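Local coordinates for protein pyocin sheath PA0622 (Pseudomonas aeruginosa, PDB 6PYT) that forms the contractile sheath of an R-type pyocin, a phage-tail-like particle, probably shortening to drive the inner tube into a target cell, at residues Y310-L318 against G351-F359. Residues are numbered along the deposited sequence; the frame is centred on the assembly and turned at random.
Sequences YVKDVTEGL and GKVYWNIRF
Trp355 lies between the helix that begins at Tyr310 and its own strand, its indole making the largest single share of this helix-on-sheet contact in the tail sheath C-terminal domain. Helix 310-318 and strand 355-358 run almost parallel, 12° apart, their axes coming within 10.4 Å at closest approach, a gap that a large flat side chain suits. Val314 makes a CH-pi contact over one indole face: its CG1 stands 3.8 Å from the centroid of the six-membered ring, placed there by lying anti to the backbone N (chi1 173°), while Leu318 CD1 lies over the same face near Trp355 CG. Val353 CG2 lies over the opposite face, offset toward the rim, so beta-branched valines hold the indole between them. Val311 CG2 packs 3.6 Å from Trp355 NE1 and also meets Val353 CG2. Around the indole edge, Tyr310 CE2 approaches Trp355 CH2 at 3.8 Å, the two side chains crossing at about a right angle, and Thr315 CG2 reaches Trp355 NE1 at 3.4 Å. Val353 CG1 comes to the edge of the phenol ring, 3.7 Å from Tyr310 CE2, and at the other end Leu318 CD1 meets Ile357 CD1 at 4.3 Å.

Farther out, strand 335-338 pairs antiparallel with 355-358 and sends Ala338, small enough to fit beside the indole, against Trp355 and Val311. Helix 281-295 adds Ile294 against Leu318 and Met291 against Ile357. Tyr310 suits its buried place because its OH is hydrogen-bonded to Ala301 O, leaving its ring for apolar packing. Threonine serves two ways: its methyl meets the indole edge, while Thr315 OG1 turns back along the helix and donates to Lys312 O at 2.8 Å, tilted 32° from the carbonyl plane and on the same face as Glu316 N.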
loop_
_atom_site.group_PDB
_atom_site.type_symbol
_atom_site.label_atom_id
_atom_site.label_comp_id
_atom_site.label_asym_id
_atom_site.label_seq_id
_atom_site.Cartn_x
_atom_site.Cartn_y
_atom_site.Cartn_z
ATOM N N TYR B 310 -21.907 48.629 -36.075
ATOM C CA TYR B 310 -21.017 48.116 -37.107
ATOM C C TYR B 310 -19.569 48.437 -36.780
ATOM O O TYR B 310 -18.693 47.574 -36.880
ATOM C CB TYR B 310 -21.397 48.693 -38.468
ATOM C CG TYR B 310 -20.401 48.376 -39.552
ATOM C CD1 TYR B 310 -20.308 47.103 -40.085
ATOM C CD2 TYR B 310 -19.551 49.354 -40.045
ATOM C CE1 TYR B 310 -19.395 46.812 -41.070
ATOM C CE2 TYR B 310 -18.634 49.070 -41.029
ATOM C CZ TYR B 310 -18.562 47.800 -41.538
ATOM O OH TYR B 310 -17.654 47.514 -42.524
ATOM N N VAL B 311 -19.300 49.680 -36.383
ATOM C CA VAL B 311 -17.934 50.101 -36.122
ATOM C C VAL B 311 -17.406 49.476 -34.832
ATOM O O VAL B 311 -16.201 49.256 -34.697
ATOM C CB VAL B 311 -17.882 51.644 -36.126
ATOM C CG1 VAL B 311 -18.677 52.227 -34.977
ATOM C CG2 VAL B 311 -16.469 52.158 -36.108
ATOM N N LYS B 312 -18.287 49.119 -33.895
ATOM C CA LYS B 312 -17.837 48.452 -32.680
ATOM C C LYS B 312 -17.588 46.973 -32.911
ATOM O O LYS B 312 -16.653 46.406 -32.341
ATOM C CB LYS B 312 -18.853 48.635 -31.557
ATOM C CG LYS B 312 -18.974 50.045 -31.049
ATOM C CD LYS B 312 -17.671 50.483 -30.424
ATOM C CE LYS B 312 -17.396 49.720 -29.146
ATOM N NZ LYS B 312 -16.158 50.201 -28.480
ATOM N N ASP B 313 -18.410 46.327 -33.737
ATOM C CA ASP B 313 -18.223 44.909 -34.000
ATOM C C ASP B 313 -17.045 44.630 -34.916
ATOM O O ASP B 313 -16.611 43.477 -34.995
ATOM C CB ASP B 313 -19.495 44.305 -34.591
ATOM N N VAL B 314 -16.516 45.639 -35.601
ATOM C CA VAL B 314 -15.292 45.433 -36.360
ATOM C C VAL B 314 -14.070 45.559 -35.457
ATOM O O VAL B 314 -13.154 44.740 -35.548
ATOM C CB VAL B 314 -15.237 46.392 -37.561
ATOM C CG1 VAL B 314 -13.903 46.316 -38.256
ATOM C CG2 VAL B 314 -16.315 46.038 -38.551
ATOM N N THR B 315 -14.056 46.552 -34.551
ATOM C CA THR B 315 -12.922 46.737 -33.638
ATOM C C THR B 315 -12.719 45.525 -32.746
ATOM O O THR B 315 -11.606 45.006 -32.635
ATOM C CB THR B 315 -13.113 47.968 -32.757
ATOM O OG1 THR B 315 -14.328 47.840 -32.018
ATOM C CG2 THR B 315 -13.153 49.207 -33.553
ATOM N N GLU B 316 -13.795 45.030 -32.136
ATOM C CA GLU B 316 -13.681 43.834 -31.318
ATOM C C GLU B 316 -13.433 42.595 -32.159
ATOM O O GLU B 316 -12.923 41.602 -31.637
ATOM C CB GLU B 316 -14.934 43.652 -30.472
ATOM N N GLY B 317 -13.768 42.633 -33.440
ATOM C CA GLY B 317 -13.353 41.594 -34.350
ATOM C C GLY B 317 -11.912 41.776 -34.765
ATOM O O GLY B 317 -11.188 40.794 -34.930
ATOM N N LEU B 318 -11.485 43.024 -34.962
ATOM C CA LEU B 318 -10.088 43.273 -35.296
ATOM C C LEU B 318 -9.177 42.973 -34.121
ATOM O O LEU B 318 -8.092 42.427 -34.314
ATOM C CB LEU B 318 -9.879 44.711 -35.755
ATOM C CG LEU B 318 -10.352 45.119 -37.136
ATOM C CD1 LEU B 318 -10.209 46.607 -37.302
ATOM C CD2 LEU B 318 -9.520 44.399 -38.125
ATOM N N GLY B 351 -20.245 55.050 -47.353
ATOM C CA GLY B 351 -19.811 53.729 -46.972
ATOM C C GLY B 351 -18.419 53.655 -46.402
ATOM O O GLY B 351 -17.934 52.552 -46.139
ATOM N N LYS B 352 -17.761 54.786 -46.194
ATOM C CA LYS B 352 -16.404 54.793 -45.680
ATOM C C LYS B 352 -16.416 54.909 -44.163
ATOM O O LYS B 352 -17.215 55.652 -43.593
ATOM C CB LYS B 352 -15.605 55.936 -46.304
ATOM C CG LYS B 352 -15.351 55.749 -47.784
ATOM C CD LYS B 352 -14.712 56.970 -48.416
ATOM C CE LYS B 352 -13.276 57.126 -47.963
ATOM N NZ LYS B 352 -12.584 58.238 -48.654
ATOM N N VAL B 353 -15.530 54.155 -43.518
ATOM C CA VAL B 353 -15.403 54.116 -42.065
ATOM C C VAL B 353 -14.001 53.621 -41.724
ATOM O O VAL B 353 -13.522 52.644 -42.304
ATOM C CB VAL B 353 -16.525 53.259 -41.446
ATOM C CG1 VAL B 353 -16.675 51.950 -42.173
ATOM C CG2 VAL B 353 -16.275 53.016 -39.976
ATOM N N TYR B 354 -13.304 54.317 -40.827
ATOM C CA TYR B 354 -11.860 54.151 -40.729
ATOM C C TYR B 354 -11.482 53.508 -39.401
ATOM O O TYR B 354 -12.193 53.642 -38.405
ATOM C CB TYR B 354 -11.082 55.472 -40.845
ATOM C CG TYR B 354 -11.233 56.366 -42.077
ATOM C CD1 TYR B 354 -12.181 56.151 -43.064
ATOM C CD2 TYR B 354 -10.333 57.394 -42.278
ATOM C CE1 TYR B 354 -12.284 56.983 -44.152
ATOM C CE2 TYR B 354 -10.415 58.213 -43.374
ATOM C CZ TYR B 354 -11.391 57.997 -44.311
ATOM O OH TYR B 354 -11.477 58.816 -45.413
ATOM N N TRP B 355 -10.332 52.834 -39.390
ATOM C CA TRP B 355 -9.793 52.207 -38.191
ATOM C C TRP B 355 -8.281 52.363 -38.179
ATOM O O TRP B 355 -7.654 52.542 -39.220
ATOM C CB TRP B 355 -10.157 50.727 -38.110
ATOM C CG TRP B 355 -11.589 50.487 -37.843
ATOM C CD1 TRP B 355 -12.186 50.468 -36.636
ATOM C CD2 TRP B 355 -12.608 50.201 -38.800
ATOM N NE1 TRP B 355 -13.518 50.207 -36.766
ATOM C CE2 TRP B 355 -13.803 50.036 -38.091
ATOM C CE3 TRP B 355 -12.626 50.081 -40.187
ATOM C CZ2 TRP B 355 -15.000 49.758 -38.715
ATOM C CZ3 TRP B 355 -13.813 49.794 -40.803
ATOM C CH2 TRP B 355 -14.985 49.632 -40.070
ATOM N N ASN B 356 -7.698 52.267 -36.985
ATOM C CA ASN B 356 -6.267 52.459 -36.767
ATOM C C ASN B 356 -5.694 51.218 -36.101
ATOM O O ASN B 356 -6.128 50.850 -35.008
ATOM C CB ASN B 356 -6.021 53.688 -35.898
ATOM C CG ASN B 356 -6.349 54.969 -36.606
ATOM O OD1 ASN B 356 -6.027 55.143 -37.771
ATOM N ND2 ASN B 356 -6.994 55.880 -35.906
ATOM N N ILE B 357 -4.724 50.574 -36.754
ATOM C CA ILE B 357 -4.277 49.227 -36.397
ATOM C C ILE B 357 -2.774 49.219 -36.100
ATOM O O ILE B 357 -2.022 48.460 -36.716
ATOM C CB ILE B 357 -4.648 48.188 -37.477
ATOM C CG1 ILE B 357 -6.093 48.351 -37.923
ATOM C CG2 ILE B 357 -4.682 46.789 -36.890
ATOM C CD1 ILE B 357 -6.446 47.529 -39.115
ATOM N N ARG B 358 -2.305 50.177 -35.299
ATOM C CA ARG B 358 -0.912 50.214 -34.848
ATOM C C ARG B 358 -0.474 48.909 -34.188
ATOM O O ARG B 358 -1.221 48.310 -33.413
ATOM C CB ARG B 358 -0.734 51.350 -33.845
ATOM C CG ARG B 358 -1.150 52.686 -34.372
ATOM C CD ARG B 358 -1.009 53.765 -33.330
ATOM N NE ARG B 358 0.373 54.134 -33.081
ATOM C CZ ARG B 358 0.986 53.949 -31.925
ATOM N NH1 ARG B 358 0.330 53.408 -30.915
ATOM N NH2 ARG B 358 2.245 54.319 -31.768
ATOM N N PHE B 359 0.752 48.473 -34.491
ATOM C CA PHE B 359 1.356 47.338 -33.802
ATOM C C PHE B 359 2.875 47.457 -33.843
ATOM O O PHE B 359 3.434 48.308 -34.533
ATOM C CB PHE B 359 0.895 45.991 -34.389
ATOM C CG PHE B 359 1.320 45.753 -35.807
ATOM C CD1 PHE B 359 0.544 46.199 -36.851
ATOM C CD2 PHE B 359 2.472 45.044 -36.094
ATOM C CE1 PHE B 359 0.926 45.978 -38.141
ATOM C CE2 PHE B 359 2.855 44.824 -37.385
ATOM C CZ PHE B 359 2.083 45.290 -38.404
#